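Local coordinates for protein ATP-dependent DNA helicase PIF1 (Candida albicans, PDB 7OTJ) that couples ATP hydrolysis to 5'-3' DNA unwinding and probably resolves G-quadruplexes to maintain nuclear and mitochondrial genome stability, at residues Val19-Gly25 with Gln138-Asp144. Residues are numbered along the deposited sequence; the frame is centred on the assembly and turned at random.
Sequences VSLFYTG and QLVACGD
Y23 and C142, paired across two adjacent inner strands of the parallel sheet in the RecA-like P-loop NTPase domain, illustrate how a helicase core seats its nucleotide loop at the end of a buried sheet. With chi1 at 71°, CG of Y23 lies between its own backbone N and carbonyl carbon, and the ring swings across to the next strand. There CB of C142 makes a CH-pi contact over the ring face, 4.2 Å from the centroid, while its SG approaches obliquely, 4.0 Å from the Y23 centroid, in a cysteine sulfur-aromatic contact. CG1 of V140 meets the edge of the same ring. On the other face of the sheet F22 lays CD1 3.7 Å from CB of A141 and turns the edge of its ring to the backbone running from A141 to G143.

Backbone bonds fix the register: L21 N to L139 O, A141 N to L21 O and Y23 N to A141 O, followed by a weak G143 N to Y23 O bond of 3.5 Å. Side chains finish the ladder at both ends. At the start, L139 N donates to S20 OG at 2.9 Å, and Q138, extended beyond CG, reaches V19 O with NE2 from above the carbonyl plane. At the far end T24, its chi1 of -163° turning OG1 toward the neighbouring strand, donates to a lone pair of G143 O at 2.6 Å.

Further out, V15 O of helix 6-16 also binds Q138 NE2, and Y509 OH bonds T24 OG1. Helix 31-45 lies against Y23, whose OH is bonded to K31 O, and W176 meets F22 edge-to-face. D144 forms a salt bridge with R206. G25 opens the Walker A loop, and its carbonyl is bonded by K31 NZ. The T24-G143 tie thus joins the strand ends leading into G25 and D144, at the C-terminal end of the sheet, where the bound ADP and tetrafluoroaluminate lie.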
loop_
_atom_site.group_PDB
_atom_site.type_symbol
_atom_site.label_atom_id
_atom_site.label_comp_id
_atom_site.label_asym_id
_atom_site.label_seq_id
_atom_site.Cartn_x
_atom_site.Cartn_y
_atom_site.Cartn_z
ATOM N N VAL A 19 -4.403 11.061 -23.158
ATOM C CA VAL A 19 -3.531 12.086 -22.598
ATOM C C VAL A 19 -2.840 11.553 -21.350
ATOM O O VAL A 19 -3.477 10.949 -20.477
ATOM C CB VAL A 19 -4.332 13.357 -22.280
ATOM C CG1 VAL A 19 -3.405 14.442 -21.752
ATOM C CG2 VAL A 19 -5.082 13.829 -23.513
ATOM N N SER A 20 -1.536 11.794 -21.252
ATOM C CA SER A 20 -0.805 11.524 -20.025
ATOM C C SER A 20 -1.107 12.627 -19.023
ATOM O O SER A 20 -0.954 13.815 -19.330
ATOM C CB SER A 20 0.695 11.433 -20.300
ATOM O OG SER A 20 1.016 10.208 -20.936
ATOM N N LEU A 21 -1.566 12.243 -17.837
ATOM C CA LEU A 21 -2.035 13.251 -16.905
ATOM C C LEU A 21 -1.848 12.791 -15.469
ATOM O O LEU A 21 -1.641 11.606 -15.182
ATOM C CB LEU A 21 -3.506 13.599 -17.169
ATOM C CG LEU A 21 -4.589 12.518 -17.123
ATOM C CD1 LEU A 21 -4.987 12.160 -15.678
ATOM C CD2 LEU A 21 -5.800 13.002 -17.904
ATOM N N PHE A 22 -1.947 13.764 -14.571
ATOM C CA PHE A 22 -1.975 13.559 -13.133
ATOM C C PHE A 22 -3.274 14.148 -12.609
ATOM O O PHE A 22 -3.602 15.298 -12.915
ATOM C CB PHE A 22 -0.759 14.223 -12.482
ATOM C CG PHE A 22 -0.902 14.482 -11.003
ATOM C CD1 PHE A 22 -1.041 13.439 -10.099
ATOM C CD2 PHE A 22 -0.842 15.776 -10.514
ATOM C CE1 PHE A 22 -1.144 13.688 -8.744
ATOM C CE2 PHE A 22 -0.941 16.031 -9.166
ATOM C CZ PHE A 22 -1.089 14.989 -8.277
ATOM N N TYR A 23 -4.039 13.362 -11.865
ATOM C CA TYR A 23 -5.244 13.892 -11.253
ATOM C C TYR A 23 -5.154 13.732 -9.742
ATOM O O TYR A 23 -4.653 12.721 -9.235
ATOM C CB TYR A 23 -6.514 13.261 -11.833
ATOM C CG TYR A 23 -6.806 11.827 -11.478
ATOM C CD1 TYR A 23 -7.649 11.514 -10.419
ATOM C CD2 TYR A 23 -6.292 10.783 -12.238
ATOM C CE1 TYR A 23 -7.948 10.201 -10.107
ATOM C CE2 TYR A 23 -6.586 9.463 -11.930
ATOM C CZ TYR A 23 -7.416 9.180 -10.865
ATOM O OH TYR A 23 -7.716 7.873 -10.551
ATOM N N THR A 24 -5.572 14.781 -9.036
ATOM C CA THR A 24 -5.348 14.877 -7.602
ATOM C C THR A 24 -6.609 15.297 -6.854
ATOM O O THR A 24 -7.685 15.442 -7.450
ATOM C CB THR A 24 -4.206 15.861 -7.335
ATOM O OG1 THR A 24 -3.709 15.678 -6.004
ATOM C CG2 THR A 24 -4.666 17.298 -7.533
ATOM N N GLY A 25 -6.479 15.502 -5.555
ATOM C CA GLY A 25 -7.591 15.858 -4.696
ATOM C C GLY A 25 -7.322 15.389 -3.287
ATOM O O GLY A 25 -6.485 14.522 -3.042
ATOM N N GLN A 138 1.433 5.880 -21.905
ATOM C CA GLN A 138 0.575 6.890 -21.303
ATOM C C GLN A 138 0.725 6.828 -19.783
ATOM O O GLN A 138 0.447 5.795 -19.162
ATOM C CB GLN A 138 -0.881 6.679 -21.714
ATOM C CG GLN A 138 -1.849 7.699 -21.113
ATOM C CD GLN A 138 -3.307 7.338 -21.352
ATOM O OE1 GLN A 138 -3.616 6.346 -22.012
ATOM N NE2 GLN A 138 -4.210 8.146 -20.811
ATOM N N LEU A 139 1.179 7.923 -19.186
ATOM C CA LEU A 139 1.366 7.982 -17.746
ATOM C C LEU A 139 0.106 8.545 -17.101
ATOM O O LEU A 139 -0.381 9.607 -17.502
ATOM C CB LEU A 139 2.581 8.843 -17.407
ATOM C CG LEU A 139 2.946 8.987 -15.934
ATOM C CD1 LEU A 139 3.281 7.632 -15.344
ATOM C CD2 LEU A 139 4.119 9.935 -15.798
ATOM N N VAL A 140 -0.430 7.817 -16.121
ATOM C CA VAL A 140 -1.602 8.244 -15.357
ATOM C C VAL A 140 -1.186 8.259 -13.892
ATOM O O VAL A 140 -1.166 7.212 -13.233
ATOM C CB VAL A 140 -2.816 7.334 -15.572
ATOM C CG1 VAL A 140 -3.988 7.787 -14.682
ATOM C CG2 VAL A 140 -3.223 7.293 -17.054
ATOM N N ALA A 141 -0.819 9.432 -13.387
ATOM C CA ALA A 141 -0.441 9.587 -11.992
ATOM C C ALA A 141 -1.645 10.001 -11.160
ATOM O O ALA A 141 -2.446 10.843 -11.575
ATOM C CB ALA A 141 0.672 10.624 -11.845
ATOM N N CYS A 142 -1.745 9.434 -9.964
ATOM C CA CYS A 142 -2.907 9.644 -9.113
ATOM C C CYS A 142 -2.452 9.715 -7.665
ATOM O O CYS A 142 -1.754 8.813 -7.192
ATOM C CB CYS A 142 -3.927 8.519 -9.310
ATOM S SG CYS A 142 -5.317 8.548 -8.175
ATOM N N GLY A 143 -2.835 10.775 -6.963
ATOM C CA GLY A 143 -2.486 10.875 -5.558
ATOM C C GLY A 143 -2.647 12.298 -5.050
ATOM O O GLY A 143 -3.356 13.111 -5.641
ATOM N N ASP A 144 -1.958 12.571 -3.942
ATOM C CA ASP A 144 -2.130 13.817 -3.202
ATOM C C ASP A 144 -0.791 14.141 -2.559
ATOM O O ASP A 144 -0.345 13.411 -1.669
ATOM C CB ASP A 144 -3.239 13.676 -2.156
ATOM C CG ASP A 144 -3.473 14.957 -1.358
ATOM O OD1 ASP A 144 -2.962 16.028 -1.760
ATOM O OD2 ASP A 144 -4.173 14.890 -0.318
#